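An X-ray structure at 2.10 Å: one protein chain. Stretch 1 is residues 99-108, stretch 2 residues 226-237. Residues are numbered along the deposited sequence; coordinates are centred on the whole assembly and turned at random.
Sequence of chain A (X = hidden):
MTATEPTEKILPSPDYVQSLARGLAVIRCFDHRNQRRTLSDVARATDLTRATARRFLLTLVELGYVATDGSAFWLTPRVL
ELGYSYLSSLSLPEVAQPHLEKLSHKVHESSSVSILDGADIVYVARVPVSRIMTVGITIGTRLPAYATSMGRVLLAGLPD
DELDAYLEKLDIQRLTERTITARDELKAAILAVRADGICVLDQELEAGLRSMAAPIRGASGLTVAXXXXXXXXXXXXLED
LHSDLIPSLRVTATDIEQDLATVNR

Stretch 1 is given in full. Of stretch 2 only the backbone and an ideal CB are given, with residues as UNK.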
ATOM      1  N   HIS A  99     -16.150   0.650  -1.607  1.00 25.80           N
ATOM      2  CA  HIS A  99     -16.729   1.948  -1.448  1.00 24.93           C
ATOM      3  C   HIS A  99     -17.812   2.194  -2.480  1.00 24.06           C
ATOM      4  O   HIS A  99     -18.805   2.734  -2.170  1.00 25.12           O
ATOM      5  CB  HIS A  99     -15.668   3.033  -1.493  1.00 24.41           C
ATOM      6  CG  HIS A  99     -14.666   2.939  -0.394  1.00 24.75           C
ATOM      7  ND1 HIS A  99     -14.980   3.152   0.919  1.00 26.92           N
ATOM      8  CD2 HIS A  99     -13.363   2.626  -0.415  1.00 22.80           C
ATOM      9  CE1 HIS A  99     -13.912   2.981   1.660  1.00 22.47           C
ATOM     10  NE2 HIS A  99     -12.914   2.663   0.870  1.00 26.59           N
ATOM     11  N   LEU A 100     -17.605   1.729  -3.690  1.00 22.60           N
ATOM     12  CA  LEU A 100     -18.677   1.741  -4.714  1.00 24.20           C
ATOM     13  C   LEU A 100     -19.840   0.902  -4.294  1.00 24.24           C
ATOM     14  O   LEU A 100     -20.993   1.285  -4.523  1.00 23.90           O
ATOM     15  CB  LEU A 100     -18.171   1.236  -6.067  1.00 22.86           C
ATOM     16  CG  LEU A 100     -17.083   2.119  -6.687  1.00 24.51           C
ATOM     17  CD1 LEU A 100     -16.776   1.596  -8.120  1.00 19.23           C
ATOM     18  CD2 LEU A 100     -17.413   3.624  -6.652  1.00 19.30           C
ATOM     19  N   GLU A 101     -19.551  -0.257  -3.680  1.00 25.01           N
ATOM     20  CA  GLU A 101     -20.631  -1.153  -3.286  1.00 27.68           C
ATOM     21  C   GLU A 101     -21.496  -0.480  -2.247  1.00 27.80           C
ATOM     22  O   GLU A 101     -22.711  -0.531  -2.366  1.00 29.90           O
ATOM     23  CB  GLU A 101     -20.155  -2.493  -2.733  1.00 28.21           C
ATOM     24  CG  GLU A 101     -19.509  -3.416  -3.747  1.00 33.40           C
ATOM     25  CD  GLU A 101     -20.501  -4.045  -4.753  1.00 39.83           C
ATOM     26  OE1 GLU A 101     -21.763  -4.103  -4.539  1.00 40.24           O
ATOM     27  OE2 GLU A 101     -19.974  -4.491  -5.797  1.00 42.12           O
ATOM     28  N   LYS A 102     -20.888   0.165  -1.250  1.00 28.55           N
ATOM     29  CA  LYS A 102     -21.640   0.912  -0.223  1.00 30.15           C
ATOM     30  C   LYS A 102     -22.434   2.056  -0.831  1.00 28.72           C
ATOM     31  O   LYS A 102     -23.594   2.224  -0.500  1.00 29.83           O
ATOM     32  CB  LYS A 102     -20.747   1.411   0.935  1.00 30.03           C
ATOM     33  CG  LYS A 102     -20.060   0.242   1.694  1.00 35.34           C
ATOM     34  CD  LYS A 102     -19.004   0.622   2.799  1.00 35.21           C
ATOM     35  CE  LYS A 102     -17.897  -0.510   3.006  1.00 42.07           C
ATOM     36  NZ  LYS A 102     -16.407  -0.158   2.557  1.00 48.42           N
ATOM     37  N   LEU A 103     -21.825   2.824  -1.728  1.00 27.32           N
ATOM     38  CA  LEU A 103     -22.491   3.962  -2.343  1.00 26.67           C
ATOM     39  C   LEU A 103     -23.719   3.472  -3.131  1.00 27.00           C
ATOM     40  O   LEU A 103     -24.826   3.900  -2.901  1.00 28.41           O
ATOM     41  CB  LEU A 103     -21.520   4.731  -3.270  1.00 25.98           C
ATOM     42  CG  LEU A 103     -22.145   5.925  -4.020  1.00 26.23           C
ATOM     43  CD1 LEU A 103     -22.834   6.945  -3.009  1.00 22.73           C
ATOM     44  CD2 LEU A 103     -21.163   6.653  -4.954  1.00 23.06           C
ATOM     45  N   SER A 104     -23.500   2.561  -4.063  1.00 28.59           N
ATOM     46  CA  SER A 104     -24.581   2.005  -4.868  1.00 29.88           C
ATOM     47  C   SER A 104     -25.727   1.433  -4.070  1.00 31.27           C
ATOM     48  O   SER A 104     -26.897   1.594  -4.440  1.00 31.19           O
ATOM     49  CB  SER A 104     -24.072   1.030  -5.903  1.00 29.60           C
ATOM     50  OG  SER A 104     -23.600   1.772  -7.046  1.00 31.99           O
ATOM     51  N   HIS A 105     -25.401   0.798  -2.961  1.00 32.17           N
ATOM     52  CA  HIS A 105     -26.416   0.190  -2.114  1.00 34.00           C
ATOM     53  C   HIS A 105     -27.164   1.259  -1.351  1.00 34.23           C
ATOM     54  O   HIS A 105     -28.344   1.086  -1.063  1.00 36.06           O
ATOM     55  CB  HIS A 105     -25.829  -0.834  -1.135  1.00 34.53           C
ATOM     56  CG  HIS A 105     -26.860  -1.422  -0.225  1.00 42.70           C
ATOM     57  ND1 HIS A 105     -27.858  -2.271  -0.676  1.00 49.03           N
ATOM     58  CD2 HIS A 105     -27.108  -1.216   1.097  1.00 48.26           C
ATOM     59  CE1 HIS A 105     -28.666  -2.573   0.331  1.00 50.47           C
ATOM     60  NE2 HIS A 105     -28.225  -1.955   1.419  1.00 50.89           N
ATOM     61  N   LYS A 106     -26.496   2.361  -1.029  1.00 32.90           N
ATOM     62  CA  LYS A 106     -27.146   3.465  -0.331  1.00 33.61           C
ATOM     63  C   LYS A 106     -28.146   4.247  -1.223  1.00 33.85           C
ATOM     64  O   LYS A 106     -29.248   4.522  -0.806  1.00 34.75           O
ATOM     65  CB  LYS A 106     -26.091   4.419   0.257  1.00 32.93           C
ATOM     66  CG  LYS A 106     -26.697   5.508   1.068  1.00 35.35           C
ATOM     67  CD  LYS A 106     -25.676   6.529   1.344  1.00 36.48           C
ATOM     68  CE  LYS A 106     -26.175   7.444   2.419  1.00 40.02           C
ATOM     69  NZ  LYS A 106     -25.232   8.595   2.550  1.00 40.48           N
ATOM     70  N   VAL A 107     -27.741   4.611  -2.436  1.00 32.40           N
ATOM     71  CA  VAL A 107     -28.562   5.458  -3.316  1.00 30.99           C
ATOM     72  C   VAL A 107     -29.294   4.702  -4.434  1.00 31.51           C
ATOM     73  O   VAL A 107     -30.116   5.300  -5.156  1.00 30.66           O
ATOM     74  CB  VAL A 107     -27.707   6.638  -3.932  1.00 30.86           C
ATOM     75  CG1 VAL A 107     -26.992   7.433  -2.808  1.00 28.58           C
ATOM     76  CG2 VAL A 107     -26.699   6.147  -5.027  1.00 28.20           C
ATOM     77  N   HIS A 108     -29.009   3.404  -4.562  1.00 31.04           N
ATOM     78  CA  HIS A 108     -29.645   2.514  -5.535  1.00 32.09           C
ATOM     79  C   HIS A 108     -29.466   2.992  -6.956  1.00 31.71           C
ATOM     80  O   HIS A 108     -30.450   3.060  -7.741  1.00 31.19           O
ATOM     81  CB  HIS A 108     -31.151   2.327  -5.233  1.00 35.63           C
ATOM     82  CG  HIS A 108     -31.402   1.830  -3.852  1.00 41.23           C
ATOM     83  ND1 HIS A 108     -30.956   0.595  -3.428  1.00 43.97           N
ATOM     84  CD2 HIS A 108     -31.951   2.433  -2.772  1.00 46.01           C
ATOM     85  CE1 HIS A 108     -31.258   0.443  -2.150  1.00 48.75           C
ATOM     86  NE2 HIS A 108     -31.862   1.542  -1.728  1.00 49.66           N
ATOM     87  N   UNK A 226     -11.557   9.420 -11.156  1.00 21.33           N
ATOM     88  CA  UNK A 226     -12.812  10.063 -10.812  1.00 22.45           C
ATOM     89  C   UNK A 226     -13.828   8.995 -10.405  1.00 22.09           C
ATOM     90  O   UNK A 226     -13.765   7.886 -10.899  1.00 22.71           O
ATOM     91  CB  UNK A 226     -13.335  10.900 -11.982  1.00 22.45           C
ATOM     92  N   UNK A 227     -14.787   9.340  -9.557  1.00 22.03           N
ATOM     93  CA  UNK A 227     -15.863   8.414  -9.187  1.00 21.79           C
ATOM     94  C   UNK A 227     -17.185   9.083  -9.622  1.00 22.00           C
ATOM     95  O   UNK A 227     -17.286  10.276  -9.544  1.00 21.65           O
ATOM     96  CB  UNK A 227     -15.851   8.101  -7.689  1.00 21.79           C
ATOM     97  N   UNK A 228     -18.160   8.313 -10.103  1.00 22.52           N
ATOM     98  CA  UNK A 228     -19.435   8.875 -10.504  1.00 23.08           C
ATOM     99  C   UNK A 228     -20.623   8.135  -9.942  1.00 23.20           C
ATOM    100  O   UNK A 228     -20.479   7.063  -9.341  1.00 22.08           O
ATOM    101  CB  UNK A 228     -19.532   8.900 -12.031  1.00 23.08           C
ATOM    102  N   UNK A 229     -21.791   8.762 -10.096  1.00 24.31           N
ATOM    103  CA  UNK A 229     -23.087   8.097 -10.055  1.00 24.88           C
ATOM    104  C   UNK A 229     -23.687   8.406 -11.429  1.00 25.80           C
ATOM    105  O   UNK A 229     -23.582   9.520 -11.890  1.00 26.52           O
ATOM    106  CB  UNK A 229     -23.967   8.573  -8.898  1.00 24.88           C
ATOM    107  N   UNK A 230     -24.300   7.427 -12.086  1.00 27.36           N
ATOM    108  CA  UNK A 230     -24.944   7.681 -13.367  1.00 29.19           C
ATOM    109  C   UNK A 230     -26.408   7.276 -13.254  1.00 29.00           C
ATOM    110  O   UNK A 230     -26.735   6.242 -12.642  1.00 28.36           O
ATOM    111  CB  UNK A 230     -24.247   6.925 -14.500  1.00 29.19           C
ATOM    112  N   UNK A 231     -27.297   8.068 -13.860  1.00 29.66           N
ATOM    113  CA  UNK A 231     -28.750   7.844 -13.688  1.00 29.96           C
ATOM    114  C   UNK A 231     -29.600   8.379 -14.837  1.00 31.00           C
ATOM    115  O   UNK A 231     -29.237   9.396 -15.460  1.00 30.93           O
ATOM    116  CB  UNK A 231     -29.219   8.495 -12.386  1.00 29.96           C
ATOM    117  N   UNK A 232     -30.722   7.695 -15.153  1.00 31.93           N
ATOM    118  CA  UNK A 232     -31.652   8.308 -16.119  1.00 33.39           C
ATOM    119  C   UNK A 232     -32.110   9.669 -15.645  1.00 33.01           C
ATOM    120  O   UNK A 232     -32.343   9.872 -14.461  1.00 34.77           O
ATOM    121  CB  UNK A 232     -32.867   7.407 -16.350  1.00 33.39           C
ATOM    122  N   UNK A 233     -32.207  10.605 -16.564  1.00 32.52           N
ATOM    123  CA  UNK A 233     -32.737  11.913 -16.219  1.00 33.01           C
ATOM    124  C   UNK A 233     -34.126  11.796 -15.547  1.00 33.81           C
ATOM    125  O   UNK A 233     -34.462  12.609 -14.648  1.00 33.06           O
ATOM    126  CB  UNK A 233     -32.822  12.785 -17.473  1.00 33.01           C
ATOM    127  N   UNK A 234     -34.931  10.795 -15.931  1.00 33.49           N
ATOM    128  CA  UNK A 234     -36.318  10.689 -15.396  1.00 33.33           C
ATOM    129  C   UNK A 234     -36.410  10.347 -13.903  1.00 34.42           C
ATOM    130  O   UNK A 234     -37.438  10.605 -13.262  1.00 36.03           O
ATOM    131  CB  UNK A 234     -37.081   9.621 -16.181  1.00 33.33           C
ATOM    132  N   UNK A 235     -35.360   9.782 -13.308  1.00 32.71           N
ATOM    133  CA  UNK A 235     -35.438   9.391 -11.889  1.00 32.91           C
ATOM    134  C   UNK A 235     -35.259  10.549 -10.886  1.00 33.72           C
ATOM    135  O   UNK A 235     -35.731  10.456  -9.736  1.00 34.08           O
ATOM    136  CB  UNK A 235     -34.373   8.329 -11.608  1.00 32.91           C
ATOM    137  N   UNK A 236     -34.589  11.641 -11.303  1.00 34.01           N
ATOM    138  CA  UNK A 236     -34.335  12.816 -10.390  1.00 35.65           C
ATOM    139  C   UNK A 236     -34.403  14.138 -11.152  1.00 36.39           C
ATOM    140  O   UNK A 236     -33.852  14.244 -12.240  1.00 37.88           O
ATOM    141  CB  UNK A 236     -32.965  12.695  -9.719  1.00 35.65           C
ATOM    142  N   UNK A 237     -34.992  15.172 -10.574  1.00 38.72           N
ATOM    143  CA  UNK A 237     -34.763  16.546 -11.094  1.00 38.86           C
ATOM    144  C   UNK A 237     -33.308  16.944 -10.823  1.00 38.44           C
ATOM    145  O   UNK A 237     -32.656  16.340  -9.938  1.00 36.39           O
ATOM    146  CB  UNK A 237     -35.720  17.550 -10.449  1.00 38.86           C
TER

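Stretch 1 is a helix from 99 to 107 whose side toward stretch 2 carries L100, L103 and V107. Stretch 2 runs as a strand through 232, at 26° to the helix and in the same general direction. The axes come no closer than 10.4 Å, so side chains must fill the gap.

Position 226 has strand angles, and its ideal CB has nothing of stretch 1 within 5.5 Å. Stretch 1 sets no preference here. The residue is A226, which makes no contact with the helix.

Position 227 points its CB toward the helix. The ideal CB lies 4.9 Å from L100 CD2, and the surface there is aliphatic. A medium apolar side chain suits it, and a beta-branched one fits strand angles well; valine, isoleucine or leucine are all plausible. It is V227, with chi1 in p. Its CG2 packs 3.7 Å from L100 CD2.

Position 228 points away from the helix, so stretch 1 says little about its side chain. The backbone still matters a little, since 228 O is 4.5 Å from L103 CD2. Many residues would do. It is N228, whose OD1 is hydrogen-bonded elsewhere in the structure.

Position 229 starts sideways. Its ideal CB is 5.2 Å from L103 CD2 and 5.3 Å from V107 CG2. Two aliphatic neighbours and no polar group nearby call for an apolar chain long enough to turn in; isoleucine, leucine or methionine would serve. It is I229, chi1 m and chi2 t. This rotamer brings the side chain to both neighbours: I229 CG1 is 3.9 Å from L103 CD2, and I229 CD1 is 4.4 Å from V107 CG2. No other residue of stretch 2 has more area covered by the helix.

Position 230 has extended angles, and its ideal CB has no stretch 1 atom within 5.5 Å. Many residues would do. It is S230.

Position 231 is also extended and equally free of stretch 1. A beta-branched residue would suit the strand, among others. It is T231.

Position 232 is out of reach too. A phi of -57° is compatible with proline, though not proof of it. It is P232.

Positions 233 and 234 have helical angles and lie far from the helix. Small residues are possible, as are many others. They are A233 and A234.

Position 235 also has helical angles, and its CB points toward stretch 1. It is too far for a short side chain to touch, but a long polar one could reach toward H108 O. It is R235. Its NH2 donates to water 2 at 2.6 Å; that water donates a weak bond to H108 O at 3.4 Å.

Position 236 is extended, and its CB points toward stretch 1. A long side chain with a polar tip could approach V107 O; tyrosine is one candidate. It is Y236, chi1 m. Its OH stands 3.6 Å from V107 O, and water 1 links them, donating to V107 O and to Y236 OH, each at 2.7 Å.

Position 237 is out of reach of stretch 1. It is S237, an N-cap whose side chain caps a backbone N just past the stretch.

Stretch 2 226-237: AVNISTPAARYS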
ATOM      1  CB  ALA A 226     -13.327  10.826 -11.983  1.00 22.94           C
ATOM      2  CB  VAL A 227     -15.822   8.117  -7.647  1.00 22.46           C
ATOM      3  CG1 VAL A 227     -15.770   9.437  -6.811  1.00 23.27           C
ATOM      4  CG2 VAL A 227     -16.981   7.213  -7.216  1.00 20.01           C
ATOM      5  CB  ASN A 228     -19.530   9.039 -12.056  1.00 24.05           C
ATOM      6  CG  ASN A 228     -20.118   7.833 -12.777  1.00 26.63           C
ATOM      7  OD1 ASN A 228     -20.364   6.793 -12.168  1.00 27.70           O
ATOM      8  ND2 ASN A 228     -20.356   7.968 -14.102  1.00 26.04           N
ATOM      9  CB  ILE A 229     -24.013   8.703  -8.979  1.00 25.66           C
ATOM     10  CG1 ILE A 229     -23.450   8.455  -7.570  1.00 23.64           C
ATOM     11  CG2 ILE A 229     -25.441   8.135  -9.110  1.00 26.59           C
ATOM     12  CD1 ILE A 229     -24.065   9.329  -6.484  1.00 25.75           C
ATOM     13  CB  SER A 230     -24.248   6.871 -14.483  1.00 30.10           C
ATOM     14  OG  SER A 230     -24.635   7.335 -15.781  1.00 35.28           O
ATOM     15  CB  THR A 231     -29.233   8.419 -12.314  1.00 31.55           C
ATOM     16  OG1 THR A 231     -30.512   7.872 -12.006  1.00 36.70           O
ATOM     17  CG2 THR A 231     -29.291   9.946 -12.311  1.00 26.86           C
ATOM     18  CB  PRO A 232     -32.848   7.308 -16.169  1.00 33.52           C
ATOM     19  CG  PRO A 232     -32.164   5.992 -15.877  1.00 33.45           C
ATOM     20  CD  PRO A 232     -31.197   6.361 -14.740  1.00 31.65           C
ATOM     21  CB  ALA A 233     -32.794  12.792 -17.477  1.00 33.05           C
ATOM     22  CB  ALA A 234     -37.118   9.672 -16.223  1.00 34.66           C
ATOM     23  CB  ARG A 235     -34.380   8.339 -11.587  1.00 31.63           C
ATOM     24  CG  ARG A 235     -34.461   7.079 -12.385  1.00 31.83           C
ATOM     25  CD  ARG A 235     -33.374   6.041 -11.848  1.00 32.97           C
ATOM     26  NE  ARG A 235     -33.736   5.545 -10.516  1.00 33.92           N
ATOM     27  CZ  ARG A 235     -34.784   4.759 -10.318  1.00 39.02           C
ATOM     28  NH1 ARG A 235     -35.550   4.365 -11.365  1.00 40.52           N
ATOM     29  NH2 ARG A 235     -35.067   4.349  -9.094  1.00 38.39           N
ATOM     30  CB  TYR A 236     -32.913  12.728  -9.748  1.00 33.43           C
ATOM     31  CG  TYR A 236     -32.621  11.438  -9.021  1.00 33.12           C
ATOM     32  CD1 TYR A 236     -32.047  10.352  -9.690  1.00 28.90           C
ATOM     33  CD2 TYR A 236     -32.918  11.287  -7.655  1.00 35.54           C
ATOM     34  CE1 TYR A 236     -31.837   9.150  -9.051  1.00 28.17           C
ATOM     35  CE2 TYR A 236     -32.647  10.063  -6.987  1.00 32.67           C
ATOM     36  CZ  TYR A 236     -32.142   9.004  -7.703  1.00 30.81           C
ATOM     37  OH  TYR A 236     -31.901   7.789  -7.053  1.00 33.85           O
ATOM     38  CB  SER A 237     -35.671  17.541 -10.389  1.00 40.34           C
ATOM     39  OG  SER A 237     -35.282  17.634  -9.032  1.00 40.33           O
TER
HETATM   40  O   HOH W   1     -31.746   7.258  -4.398  1.00 34.22           O
HETATM   41  O   HOH W   2     -33.316   4.776  -7.230  1.00 44.38           O
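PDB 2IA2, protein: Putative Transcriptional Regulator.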